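Local atomic coordinates of aminotransferase (Paracoccus denitrificans, PDB entry 4GRX), a protein that probably transfers amino groups between omega-amino donors and carbonyl acceptors with pyridoxal phosphate, as a class III transaminase. Residues Q17-R22 against T42-H47; Y52-D55 against R59-L62; I433-P438 against D447-K452. All coordinates share one frame; numbering follows the deposited sequence.

The three contacts follow one another, interaction 2 touching both of the others. Interactions 1 and 2 lie 13 Å apart between centres and share a sheet: strand 43-49 pairs with strand 52-55, where H47 O and V54 N lie 3.1 Å apart in a probable hydrogen bond. Interaction 2 meets interaction 3, whose centre is 14 Å away, through Y52 OH and E448 OE1, 2.6 Å apart and also probably bonded. Interactions 1 and 3 do not touch; their nearest atoms are about 12 Å apart. None of these segments contains a residue of the delta-amino valeric acid pocket, although pocket residue F31 falls between the segments of interaction 1 and L429 shortly precedes 433-438.

Interaction 1 (Q17-R22 against T42-H47); sequences QSWEAR and TVVVTH
W19 meets V44 at the packed end of this contact, where helix 19-26 rests on strand 43-49. V44 turns its two methyls to different parts of the tryptophan: CG2 lies 3.7 Å from W19 CB, while CG1 comes obliquely to the indole, 3.8 Å from CE3. With CG anti to the carbonyl carbon (chi1 -76°), the indole crosses the valine side chain at about a right angle. R22 NH1 stands 3.5 Å above the indole plane, over its centre, a broad flat surface suited to a charged neighbour. V43, V44 and V45 pair in parallel with a strand of the second subunit, so the sheet runs on across the dimer interface.

The other end is looser and wetter. E20 comes nearest T42 through its aliphatic CG, 3.6 Å from T42 O, and a water joins the backbones, donating to E20 O at 2.9 Å and accepting from T42 N at 3.0 Å. The polar ends of both turn to other partners, E20 to H57 and T42 to Y29. S18 caps the helix start, its OG accepting from A21 N. The chemistry implies a helix seated on the strand by a small apolar patch, with water completing the polar seam.

Interaction 2 (Y52-D55 against R59-L62); sequences YIVD and RRYL
I53 and Y61 face each other as the hydrogen-bonded pair of an antiparallel hairpin. I53 N donates to Y61 O at 2.9 Å, and Y61 N returns the bond to I53 O at 2.8 Å. D55 N extends the pattern to R59 O at 2.9 Å, while Y52 with L62 and V54 with R60 are non-hydrogen-bonded pairs.

Charged and polar side chains gather at the turn end. D55 holds CG between its backbone N and carbonyl carbon (chi1 69°), which turns the carboxylate to R59 and Y61. D55 OD1 accepts from R59 N at 2.8 Å, and D55 OD2 accepts from Y61 OH at 2.6 Å; both donors approach from above the carboxylate plane. R59 NH1 forms a salt bridge with D55 OD2 at 3.3 Å, its hydrogen bond weak. Aspartate suits the place because its short arm serves a backbone amide and a phenol together.

Aromatic contacts dominate the face bearing Y52, R60 and L62. The extended R60 chain lays its guanidinium over one face of the Y52 ring in a cation-pi contact, CZ being 4.5 Å from the ring centroid and the two planes 36° apart. L62 CD1 makes a CH-pi contact on the opposite face, 4.3 Å from the Y52 centroid. Beyond the hairpin, E49 pairs with R60 and E448 accepts the Y52 hydroxyl into a hydrogen bond.

Taken together, the buried D55 carboxylate, held by an amide and a phenol, with a guanidinium nearby, would probably remain ionised and help to tie the turn end together.

Interaction 3 (I433-P438 against D447-K452); sequences IVLCPP and DEMFEK
M449 overlaps L435 tip to tip, its thioether reaching from helix 443-463 to the two methyls of the leucine. M449 SD lies 4.1 Å from L435 CD2, and M449 CE 4.2 Å from L435 CD1. The methionine CG is anti to the backbone N (chi1 171°), pointing the chain at strand 432-435, and a bend at chi3 (72°) brings M449 CE over one face of the F450 ring, toward its rim, 3.6 Å above the plane. From the loop that follows the strand, P437 crosses M449 at about a right angle and puts CG 4.0 Å from SD. F450 adds a looser touch, CE1 being 4.4 Å from L435 CD1. A flexible methionine suits this meeting of methyls, a rigid pyrrolidine ring and an aromatic face. Were L435 an alanine, M449 would probably lose the two methyls at its thioether and turn more freely, keeping P437 CG beside SD.

Polar groups keep to another flank, where K452 NZ binds E448 OE2 in a salt bridge of 2.7 Å. L372 of helix 357-375 packs against L435 and F450. This apolar seam between an antiparallel sheet and its helices is typical of the small C-terminal domain of fold type I aminotransferases.

Interaction 1 (Q17-R22 against T42-H47)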
ATOM      1  N   GLN A  17      26.494 -16.171  13.146  1.00 45.51           N
ATOM      2  CA  GLN A  17      25.446 -15.646  12.226  1.00 43.36           C
ATOM      3  C   GLN A  17      25.818 -14.290  11.608  1.00 41.19           C
ATOM      4  O   GLN A  17      25.628 -13.234  12.217  1.00 41.29           O
ATOM      5  CB  GLN A  17      24.097 -15.564  12.953  1.00 44.97           C
ATOM      6  CG  GLN A  17      23.271 -16.849  12.924  1.00 47.18           C
ATOM      7  CD  GLN A  17      23.087 -17.392  11.512  1.00 47.91           C
ATOM      8  OE1 GLN A  17      24.026 -17.948  10.929  1.00 48.78           O
ATOM      9  NE2 GLN A  17      21.875 -17.227  10.948  1.00 47.17           N
ATOM     10  N   SER A  18      26.349 -14.324  10.391  0.95 39.07           N
ATOM     11  CA  SER A  18      26.695 -13.104   9.678  0.95 37.01           C
ATOM     12  C   SER A  18      25.439 -12.373   9.199  0.95 34.70           C
ATOM     13  O   SER A  18      24.347 -12.925   9.199  0.95 33.95           O
ATOM     14  CB  SER A  18      27.553 -13.453   8.477  0.95 36.88           C
ATOM     15  OG  SER A  18      26.745 -14.029   7.478  1.00 36.03           O
ATOM     16  N   TRP A  19      25.601 -11.129   8.772  0.95 33.47           N
ATOM     17  CA  TRP A  19      24.483 -10.373   8.238  0.95 31.36           C
ATOM     18  C   TRP A  19      23.989 -10.992   6.969  0.95 30.33           C
ATOM     19  O   TRP A  19      22.788 -11.119   6.757  0.95 29.36           O
ATOM     20  CB  TRP A  19      24.891  -8.936   7.999  0.95 30.78           C
ATOM     21  CG  TRP A  19      24.977  -8.153   9.274  0.93 31.41           C
ATOM     22  CD1 TRP A  19      26.119  -7.815   9.990  0.93 32.47           C
ATOM     23  CD2 TRP A  19      23.862  -7.582  10.042  0.93 30.95           C
ATOM     24  NE1 TRP A  19      25.797  -7.090  11.106  1.00 32.82           N
ATOM     25  CE2 TRP A  19      24.466  -6.917  11.203  1.00 32.01           C
ATOM     26  CE3 TRP A  19      22.480  -7.554   9.891  1.00 29.92           C
ATOM     27  CZ2 TRP A  19      23.699  -6.259  12.158  1.00 32.23           C
ATOM     28  CZ3 TRP A  19      21.716  -6.882  10.861  1.00 30.23           C
ATOM     29  CH2 TRP A  19      22.317  -6.256  11.973  1.00 31.23           C
ATOM     30  N   GLU A  20      24.922 -11.401   6.115  1.00 30.64           N
ATOM     31  CA  GLU A  20      24.591 -12.067   4.865  1.00 29.86           C
ATOM     32  C   GLU A  20      23.799 -13.342   5.150  1.00 30.01           C
ATOM     33  O   GLU A  20      22.787 -13.605   4.503  1.00 29.22           O
ATOM     34  CB  GLU A  20      25.862 -12.379   4.069  1.00 30.46           C
ATOM     35  CG  GLU A  20      26.615 -11.155   3.565  1.00 30.33           C
ATOM     36  CD  GLU A  20      27.526 -10.505   4.608  1.00 31.30           C
ATOM     37  OE1 GLU A  20      27.673 -11.033   5.741  1.00 31.89           O
ATOM     38  OE2 GLU A  20      28.112  -9.448   4.276  1.00 31.43           O
ATOM     39  N   ALA A  21      24.249 -14.119   6.133  1.00 31.12           N
ATOM     40  CA  ALA A  21      23.576 -15.365   6.452  1.00 31.71           C
ATOM     41  C   ALA A  21      22.160 -15.089   6.932  1.00 31.21           C
ATOM     42  O   ALA A  21      21.204 -15.608   6.360  1.00 30.88           O
ATOM     43  CB  ALA A  21      24.353 -16.152   7.484  1.00 32.98           C
ATOM     44  N   ARG A  22      22.037 -14.260   7.965  1.00 31.48           N
ATOM     45  CA  ARG A  22      20.737 -13.854   8.498  1.00 31.58           C
ATOM     46  C   ARG A  22      19.759 -13.365   7.424  1.00 30.47           C
ATOM     47  O   ARG A  22      18.583 -13.751   7.427  1.00 30.37           O
ATOM     48  CB  ARG A  22      20.905 -12.820   9.619  1.00 32.16           C
ATOM     49  CG  ARG A  22      21.478 -13.429  10.893  1.00 34.26           C
ATOM     50  CD  ARG A  22      22.248 -12.430  11.731  1.00 35.10           C
ATOM     51  NE  ARG A  22      21.368 -11.511  12.438  1.00 35.46           N
ATOM     52  CZ  ARG A  22      21.755 -10.329  12.923  1.00 36.20           C
ATOM     53  NH1 ARG A  22      23.022  -9.915  12.768  1.00 36.88           N
ATOM     54  NH2 ARG A  22      20.876  -9.553  13.556  1.00 35.83           N
ATOM     55  N   THR A  42      23.864 -10.485   0.469  1.00 26.23           N
ATOM     56  CA  THR A  42      23.056  -9.301   0.585  1.00 24.90           C
ATOM     57  C   THR A  42      23.957  -8.223   1.153  1.00 25.28           C
ATOM     58  O   THR A  42      24.726  -8.482   2.061  1.00 26.24           O
ATOM     59  CB  THR A  42      21.911  -9.549   1.564  1.00 24.22           C
ATOM     60  OG1 THR A  42      21.158 -10.689   1.141  1.00 23.87           O
ATOM     61  CG2 THR A  42      21.012  -8.339   1.659  1.00 23.41           C
ATOM     62  N   VAL A  43      23.880  -7.023   0.592  1.00 24.98           N
ATOM     63  CA  VAL A  43      24.595  -5.871   1.116  1.00 25.33           C
ATOM     64  C   VAL A  43      23.666  -5.213   2.128  1.00 24.90           C
ATOM     65  O   VAL A  43      22.569  -4.750   1.769  1.00 24.23           O
ATOM     66  CB  VAL A  43      24.956  -4.876  -0.009  1.00 25.42           C
ATOM     67  CG1 VAL A  43      25.620  -3.631   0.560  1.00 25.70           C
ATOM     68  CG2 VAL A  43      25.835  -5.556  -1.058  1.00 26.03           C
ATOM     69  N   VAL A  44      24.102  -5.187   3.389  1.00 25.45           N
ATOM     70  CA  VAL A  44      23.281  -4.722   4.509  1.00 25.15           C
ATOM     71  C   VAL A  44      23.704  -3.308   4.893  1.00 25.63           C
ATOM     72  O   VAL A  44      24.807  -3.109   5.352  1.00 27.07           O
ATOM     73  CB  VAL A  44      23.405  -5.689   5.703  1.00 25.83           C
ATOM     74  CG1 VAL A  44      22.406  -5.352   6.798  1.00 25.64           C
ATOM     75  CG2 VAL A  44      23.209  -7.129   5.228  1.00 25.55           C
ATOM     76  N   VAL A  45      22.822  -2.336   4.691  1.00 24.95           N
ATOM     77  CA  VAL A  45      23.150  -0.909   4.811  1.00 25.32           C
ATOM     78  C   VAL A  45      22.773  -0.346   6.190  1.00 25.88           C
ATOM     79  O   VAL A  45      21.667  -0.565   6.696  1.00 25.54           O
ATOM     80  CB  VAL A  45      22.454  -0.093   3.696  1.00 24.47           C
ATOM     81  CG1 VAL A  45      22.745   1.398   3.836  1.00 25.00           C
ATOM     82  CG2 VAL A  45      22.920  -0.578   2.338  1.00 24.01           C
ATOM     83  N   THR A  46      23.691   0.382   6.805  1.00 26.85           N
ATOM     84  CA  THR A  46      23.427   0.881   8.141  1.00 27.63           C
ATOM     85  C   THR A  46      23.040   2.348   8.194  1.00 27.95           C
ATOM     86  O   THR A  46      22.255   2.729   9.056  1.00 28.56           O
ATOM     87  CB  THR A  46      24.603   0.625   9.104  1.00 28.81           C
ATOM     88  OG1 THR A  46      25.774   1.240   8.578  1.00 29.51           O
ATOM     89  CG2 THR A  46      24.846  -0.853   9.258  1.00 28.61           C
ATOM     90  N   HIS A  47      23.596   3.158   7.292  1.00 28.09           N
ATOM     91  CA  HIS A  47      23.339   4.606   7.240  1.00 28.63           C
ATOM     92  C   HIS A  47      23.858   5.187   5.971  1.00 28.61           C
ATOM     93  O   HIS A  47      24.314   4.456   5.097  1.00 28.41           O
ATOM     94  CB  HIS A  47      24.010   5.315   8.399  1.00 30.15           C
ATOM     95  CG  HIS A  47      25.503   5.181   8.399  1.00 31.35           C
ATOM     96  ND1 HIS A  47      26.127   4.076   8.846  1.00 31.88           N
ATOM     97  CD2 HIS A  47      26.497   6.051   7.976  1.00 32.50           C
ATOM     98  CE1 HIS A  47      27.459   4.230   8.724  1.00 33.03           C
ATOM     99  NE2 HIS A  47      27.686   5.441   8.193  1.00 33.50           N
TER
HETATM  100  O   HOH W   1      22.971 -13.061   1.620  1.00 25.98           O

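Interaction 2 (Y52-D55 against R59-L62)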
ATOM      1  N   TYR A  52      25.642   9.189  -0.398  1.00 29.41           N
ATOM      2  CA  TYR A  52      26.383   7.964  -0.105  1.00 29.14           C
ATOM      3  C   TYR A  52      25.667   7.079   0.889  1.00 28.16           C
ATOM      4  O   TYR A  52      25.042   7.569   1.823  1.00 27.99           O
ATOM      5  CB  TYR A  52      27.766   8.277   0.454  1.00 30.47           C
ATOM      6  CG  TYR A  52      28.647   9.040  -0.481  1.00 31.40           C
ATOM      7  CD1 TYR A  52      28.684  10.434  -0.446  1.00 32.32           C
ATOM      8  CD2 TYR A  52      29.438   8.375  -1.403  1.00 31.61           C
ATOM      9  CE1 TYR A  52      29.483  11.143  -1.316  1.00 33.62           C
ATOM     10  CE2 TYR A  52      30.243   9.071  -2.276  1.00 33.03           C
ATOM     11  CZ  TYR A  52      30.266  10.453  -2.219  1.00 34.02           C
ATOM     12  OH  TYR A  52      31.066  11.138  -3.080  1.00 35.55           O
ATOM     13  N   ILE A  53      25.767   5.773   0.659  1.00 27.72           N
ATOM     14  CA  ILE A  53      25.369   4.764   1.637  1.00 27.34           C
ATOM     15  C   ILE A  53      26.620   4.005   2.091  1.00 28.52           C
ATOM     16  O   ILE A  53      27.664   4.016   1.407  1.00 29.29           O
ATOM     17  CB  ILE A  53      24.275   3.806   1.102  1.00 26.08           C
ATOM     18  CG1 ILE A  53      24.810   2.940  -0.052  1.00 26.01           C
ATOM     19  CG2 ILE A  53      23.024   4.589   0.686  1.00 25.29           C
ATOM     20  CD1 ILE A  53      23.861   1.858  -0.518  1.00 24.66           C
ATOM     21  N   VAL A  54      26.516   3.390   3.270  1.00 28.62           N
ATOM     22  CA  VAL A  54      27.634   2.707   3.935  1.00 29.58           C
ATOM     23  C   VAL A  54      27.103   1.399   4.504  1.00 28.98           C
ATOM     24  O   VAL A  54      26.120   1.415   5.251  1.00 28.45           O
ATOM     25  CB  VAL A  54      28.194   3.562   5.102  1.00 30.75           C
ATOM     26  CG1 VAL A  54      29.287   2.833   5.865  1.00 31.66           C
ATOM     27  CG2 VAL A  54      28.696   4.899   4.590  1.00 31.70           C
ATOM     28  N   ASP A  55      27.740   0.276   4.166  1.00 29.33           N
ATOM     29  CA  ASP A  55      27.286  -1.026   4.681  1.00 29.05           C
ATOM     30  C   ASP A  55      27.920  -1.436   6.014  1.00 30.50           C
ATOM     31  O   ASP A  55      28.686  -0.682   6.622  1.00 31.59           O
ATOM     32  CB  ASP A  55      27.375  -2.142   3.621  1.00 28.54           C
ATOM     33  CG  ASP A  55      28.806  -2.525   3.253  1.00 29.93           C
ATOM     34  OD1 ASP A  55      29.743  -2.205   4.012  1.00 31.31           O
ATOM     35  OD2 ASP A  55      28.988  -3.177   2.197  1.00 29.75           O
ATOM     36  N   ARG A  59      31.967  -0.559   3.984  1.00 40.27           N
ATOM     37  CA  ARG A  59      32.158  -0.248   2.572  1.00 41.10           C
ATOM     38  C   ARG A  59      31.157   0.815   2.124  1.00 38.44           C
ATOM     39  O   ARG A  59      29.972   0.720   2.411  1.00 37.15           O
ATOM     40  CB  ARG A  59      32.074  -1.511   1.708  1.00 43.88           C
ATOM     41  CG  ARG A  59      32.914  -1.437   0.434  1.00 48.92           C
ATOM     42  CD  ARG A  59      32.692  -2.630  -0.492  1.00 52.49           C
ATOM     43  NE  ARG A  59      33.394  -3.836  -0.037  1.00 57.27           N
ATOM     44  CZ  ARG A  59      32.846  -4.847   0.648  1.00 57.86           C
ATOM     45  NH1 ARG A  59      31.552  -4.839   0.991  1.00 55.49           N
ATOM     46  NH2 ARG A  59      33.610  -5.882   0.990  1.00 59.12           N
ATOM     47  N   ARG A  60      31.649   1.825   1.422  1.00 37.98           N
ATOM     48  CA  ARG A  60      30.879   3.028   1.130  1.00 36.73           C
ATOM     49  C   ARG A  60      30.588   3.141  -0.369  1.00 35.36           C
ATOM     50  O   ARG A  60      31.453   2.853  -1.192  1.00 36.23           O
ATOM     51  CB  ARG A  60      31.664   4.235   1.665  1.00 38.71           C
ATOM     52  CG  ARG A  60      31.131   5.623   1.367  1.00 39.20           C
ATOM     53  CD  ARG A  60      32.235   6.646   1.638  1.00 41.65           C
ATOM     54  NE  ARG A  60      31.736   8.016   1.560  1.00 42.13           N
ATOM     55  CZ  ARG A  60      31.234   8.698   2.589  1.00 42.40           C
ATOM     56  NH1 ARG A  60      31.174   8.144   3.800  1.00 42.44           N
ATOM     57  NH2 ARG A  60      30.790   9.939   2.405  1.00 42.32           N
ATOM     58  N   TYR A  61      29.364   3.539  -0.714  1.00 33.39           N
ATOM     59  CA  TYR A  61      28.909   3.590  -2.113  1.00 32.40           C
ATOM     60  C   TYR A  61      28.177   4.900  -2.458  1.00 32.17           C
ATOM     61  O   TYR A  61      27.384   5.413  -1.664  1.00 31.39           O
ATOM     62  CB  TYR A  61      27.966   2.425  -2.444  1.00 30.35           C
ATOM     63  CG  TYR A  61      28.336   1.052  -1.888  1.00 30.04           C
ATOM     64  CD1 TYR A  61      28.105   0.730  -0.545  1.00 29.37           C
ATOM     65  CD2 TYR A  61      28.861   0.051  -2.722  1.00 30.11           C
ATOM     66  CE1 TYR A  61      28.411  -0.527  -0.048  1.00 29.18           C
ATOM     67  CE2 TYR A  61      29.177  -1.206  -2.226  1.00 29.89           C
ATOM     68  CZ  TYR A  61      28.948  -1.488  -0.890  1.00 29.48           C
ATOM     69  OH  TYR A  61      29.260  -2.728  -0.386  1.00 29.57           O
ATOM     70  N   LEU A  62      28.428   5.418  -3.659  1.00 32.77           N
ATOM     71  CA  LEU A  62      27.640   6.520  -4.202  1.00 32.55           C
ATOM     72  C   LEU A  62      26.372   5.990  -4.886  1.00 31.44           C
ATOM     73  O   LEU A  62      26.439   5.436  -5.979  1.00 31.64           O
ATOM     74  CB  LEU A  62      28.493   7.326  -5.176  1.00 33.71           C
ATOM     75  CG  LEU A  62      27.857   8.469  -5.957  1.00 33.83           C
ATOM     76  CD1 LEU A  62      27.271   9.510  -5.016  1.00 33.61           C
ATOM     77  CD2 LEU A  62      28.901   9.086  -6.878  1.00 35.58           C
TER

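Interaction 3 (I433-P438 against D447-K452)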
ATOM      1  N   ILE A 433      20.954   1.145 -18.844  1.00 29.11           N
ATOM      2  CA  ILE A 433      21.725   1.625 -17.696  1.00 28.49           C
ATOM      3  C   ILE A 433      21.165   2.966 -17.219  1.00 28.14           C
ATOM      4  O   ILE A 433      21.301   3.993 -17.894  1.00 28.35           O
ATOM      5  CB  ILE A 433      23.201   1.794 -18.064  1.00 29.43           C
ATOM      6  CG1 ILE A 433      23.721   0.518 -18.726  1.00 29.95           C
ATOM      7  CG2 ILE A 433      24.027   2.184 -16.838  1.00 29.41           C
ATOM      8  CD1 ILE A 433      24.628   0.780 -19.907  1.00 30.88           C
ATOM      9  N   VAL A 434      20.545   2.949 -16.044  1.00 27.48           N
ATOM     10  CA  VAL A 434      19.792   4.086 -15.540  1.00 27.01           C
ATOM     11  C   VAL A 434      20.583   4.865 -14.503  1.00 27.32           C
ATOM     12  O   VAL A 434      21.281   4.297 -13.663  1.00 27.70           O
ATOM     13  CB  VAL A 434      18.447   3.621 -14.953  1.00 26.41           C
ATOM     14  CG1 VAL A 434      17.722   4.750 -14.250  1.00 26.16           C
ATOM     15  CG2 VAL A 434      17.573   3.053 -16.050  1.00 26.44           C
ATOM     16  N   LEU A 435      20.474   6.181 -14.576  1.00 27.57           N
ATOM     17  CA  LEU A 435      21.103   7.057 -13.621  1.00 27.57           C
ATOM     18  C   LEU A 435      20.052   8.052 -13.167  1.00 27.59           C
ATOM     19  O   LEU A 435      19.448   8.771 -13.995  1.00 27.76           O
ATOM     20  CB  LEU A 435      22.282   7.765 -14.273  1.00 28.44           C
ATOM     21  CG  LEU A 435      23.530   6.953 -14.632  1.00 28.91           C
ATOM     22  CD1 LEU A 435      24.554   7.857 -15.310  1.00 29.75           C
ATOM     23  CD2 LEU A 435      24.148   6.272 -13.408  1.00 28.85           C
ATOM     24  N   CYS A 436      19.789   8.056 -11.862  1.00 27.41           N
ATOM     25  CA  CYS A 436      18.811   8.969 -11.266  1.00 27.58           C
ATOM     26  C   CYS A 436      19.232   9.381  -9.856  1.00 27.57           C
ATOM     27  O   CYS A 436      18.538   9.069  -8.873  1.00 27.09           O
ATOM     28  CB  CYS A 436      17.392   8.366 -11.286  1.00 27.66           C
ATOM     29  SG  CYS A 436      17.181   6.796 -10.402  1.00 28.17           S
ATOM     30  N   PRO A 437      20.369  10.104  -9.756  1.00 27.99           N
ATOM     31  CA  PRO A 437      20.982  10.453  -8.469  1.00 28.26           C
ATOM     32  C   PRO A 437      20.137  11.447  -7.652  1.00 28.12           C
ATOM     33  O   PRO A 437      19.257  12.101  -8.211  1.00 28.03           O
ATOM     34  CB  PRO A 437      22.320  11.105  -8.873  1.00 29.22           C
ATOM     35  CG  PRO A 437      22.279  11.301 -10.356  1.00 29.22           C
ATOM     36  CD  PRO A 437      20.943  10.883 -10.869  1.00 28.46           C
ATOM     37  N   PRO A 438      20.405  11.576  -6.334  1.00 28.24           N
ATOM     38  CA  PRO A 438      19.684  12.627  -5.597  1.00 28.32           C
ATOM     39  C   PRO A 438      19.923  14.027  -6.185  1.00 28.88           C
ATOM     40  O   PRO A 438      20.935  14.290  -6.851  1.00 29.00           O
ATOM     41  CB  PRO A 438      20.285  12.551  -4.191  1.00 28.82           C
ATOM     42  CG  PRO A 438      20.929  11.215  -4.101  1.00 28.40           C
ATOM     43  CD  PRO A 438      21.397  10.893  -5.484  1.00 28.24           C
ATOM     44  N   ASP A 447      30.980  13.833 -11.415  1.00 38.92           N
ATOM     45  CA  ASP A 447      32.216  13.314 -11.999  1.00 40.92           C
ATOM     46  C   ASP A 447      32.577  11.950 -11.436  1.00 38.88           C
ATOM     47  O   ASP A 447      33.036  11.079 -12.175  1.00 39.58           O
ATOM     48  CB  ASP A 447      33.360  14.300 -11.788  1.00 44.89           C
ATOM     49  CG  ASP A 447      33.222  15.524 -12.642  1.00 48.92           C
ATOM     50  OD1 ASP A 447      34.121  16.395 -12.575  1.00 53.47           O
ATOM     51  OD2 ASP A 447      32.213  15.619 -13.379  1.00 48.68           O
ATOM     52  N   GLU A 448      32.371  11.765 -10.134  1.00 37.40           N
ATOM     53  CA  GLU A 448      32.655  10.485  -9.495  1.00 37.11           C
ATOM     54  C   GLU A 448      31.832   9.373 -10.130  1.00 35.12           C
ATOM     55  O   GLU A 448      32.367   8.324 -10.494  1.00 35.47           O
ATOM     56  CB  GLU A 448      32.383  10.530  -7.989  1.00 37.20           C
ATOM     57  CG  GLU A 448      32.951   9.315  -7.270  1.00 39.14           C
ATOM     58  CD  GLU A 448      32.502   9.204  -5.839  1.00 40.64           C
ATOM     59  OE1 GLU A 448      32.009  10.200  -5.284  1.00 40.14           O
ATOM     60  OE2 GLU A 448      32.645   8.104  -5.273  1.00 43.16           O
ATOM     61  N   MET A 449      30.531   9.635 -10.258  1.00 33.98           N
ATOM     62  CA  MET A 449      29.572   8.722 -10.870  1.00 33.24           C
ATOM     63  C   MET A 449      29.941   8.333 -12.300  1.00 33.77           C
ATOM     64  O   MET A 449      29.876   7.158 -12.642  1.00 33.32           O
ATOM     65  CB  MET A 449      28.189   9.362 -10.842  1.00 33.83           C
ATOM     66  CG  MET A 449      27.106   8.631 -11.620  1.00 34.52           C
ATOM     67  SD  MET A 449      25.631   9.657 -11.749  1.00 37.48           S
ATOM     68  CE  MET A 449      26.183  10.892 -12.925  1.00 38.92           C
ATOM     69  N   PHE A 450      30.323   9.311 -13.126  1.00 35.70           N
ATOM     70  CA  PHE A 450      30.716   9.038 -14.506  1.00 37.75           C
ATOM     71  C   PHE A 450      31.964   8.182 -14.594  1.00 38.48           C
ATOM     72  O   PHE A 450      31.947   7.123 -15.213  1.00 38.02           O
ATOM     73  CB  PHE A 450      30.949  10.331 -15.283  1.00 41.72           C
ATOM     74  CG  PHE A 450      29.696  11.055 -15.630  1.00 43.08           C
ATOM     75  CD1 PHE A 450      28.556  10.355 -16.003  1.00 42.52           C
ATOM     76  CD2 PHE A 450      29.658  12.435 -15.608  1.00 46.11           C
ATOM     77  CE1 PHE A 450      27.395  11.022 -16.331  1.00 45.49           C
ATOM     78  CE2 PHE A 450      28.501  13.114 -15.940  1.00 48.73           C
ATOM     79  CZ  PHE A 450      27.364  12.405 -16.297  1.00 48.66           C
ATOM     80  N   GLU A 451      33.048   8.662 -13.991  1.00 40.53           N
ATOM     81  CA  GLU A 451      34.304   7.915 -13.922  1.00 42.92           C
ATOM     82  C   GLU A 451      34.077   6.450 -13.480  1.00 40.48           C
ATOM     83  O   GLU A 451      34.582   5.517 -14.106  1.00 41.65           O
ATOM     84  CB  GLU A 451      35.284   8.659 -13.009  1.00 46.10           C
ATOM     85  CG  GLU A 451      36.512   7.886 -12.558  1.00 49.90           C
ATOM     86  CD  GLU A 451      37.491   8.764 -11.788  1.00 54.96           C
ATOM     87  OE1 GLU A 451      37.053   9.760 -11.160  1.00 53.72           O
ATOM     88  OE2 GLU A 451      38.706   8.468 -11.823  1.00 60.93           O
ATOM     89  N   LYS A 452      33.290   6.248 -12.428  1.00 38.03           N
ATOM     90  CA  LYS A 452      32.984   4.886 -11.967  1.00 37.16           C
ATOM     91  C   LYS A 452      32.190   4.062 -13.002  1.00 35.34           C
ATOM     92  O   LYS A 452      32.544   2.901 -13.281  1.00 35.80           O
ATOM     93  CB  LYS A 452      32.299   4.909 -10.593  1.00 36.68           C
ATOM     94  CG  LYS A 452      33.269   5.269  -9.480  1.00 39.75           C
ATOM     95  CD  LYS A 452      32.594   5.431  -8.134  1.00 40.51           C
ATOM     96  CE  LYS A 452      33.631   5.550  -7.036  1.00 45.04           C
ATOM     97  NZ  LYS A 452      32.983   5.442  -5.708  1.00 47.32           N
TER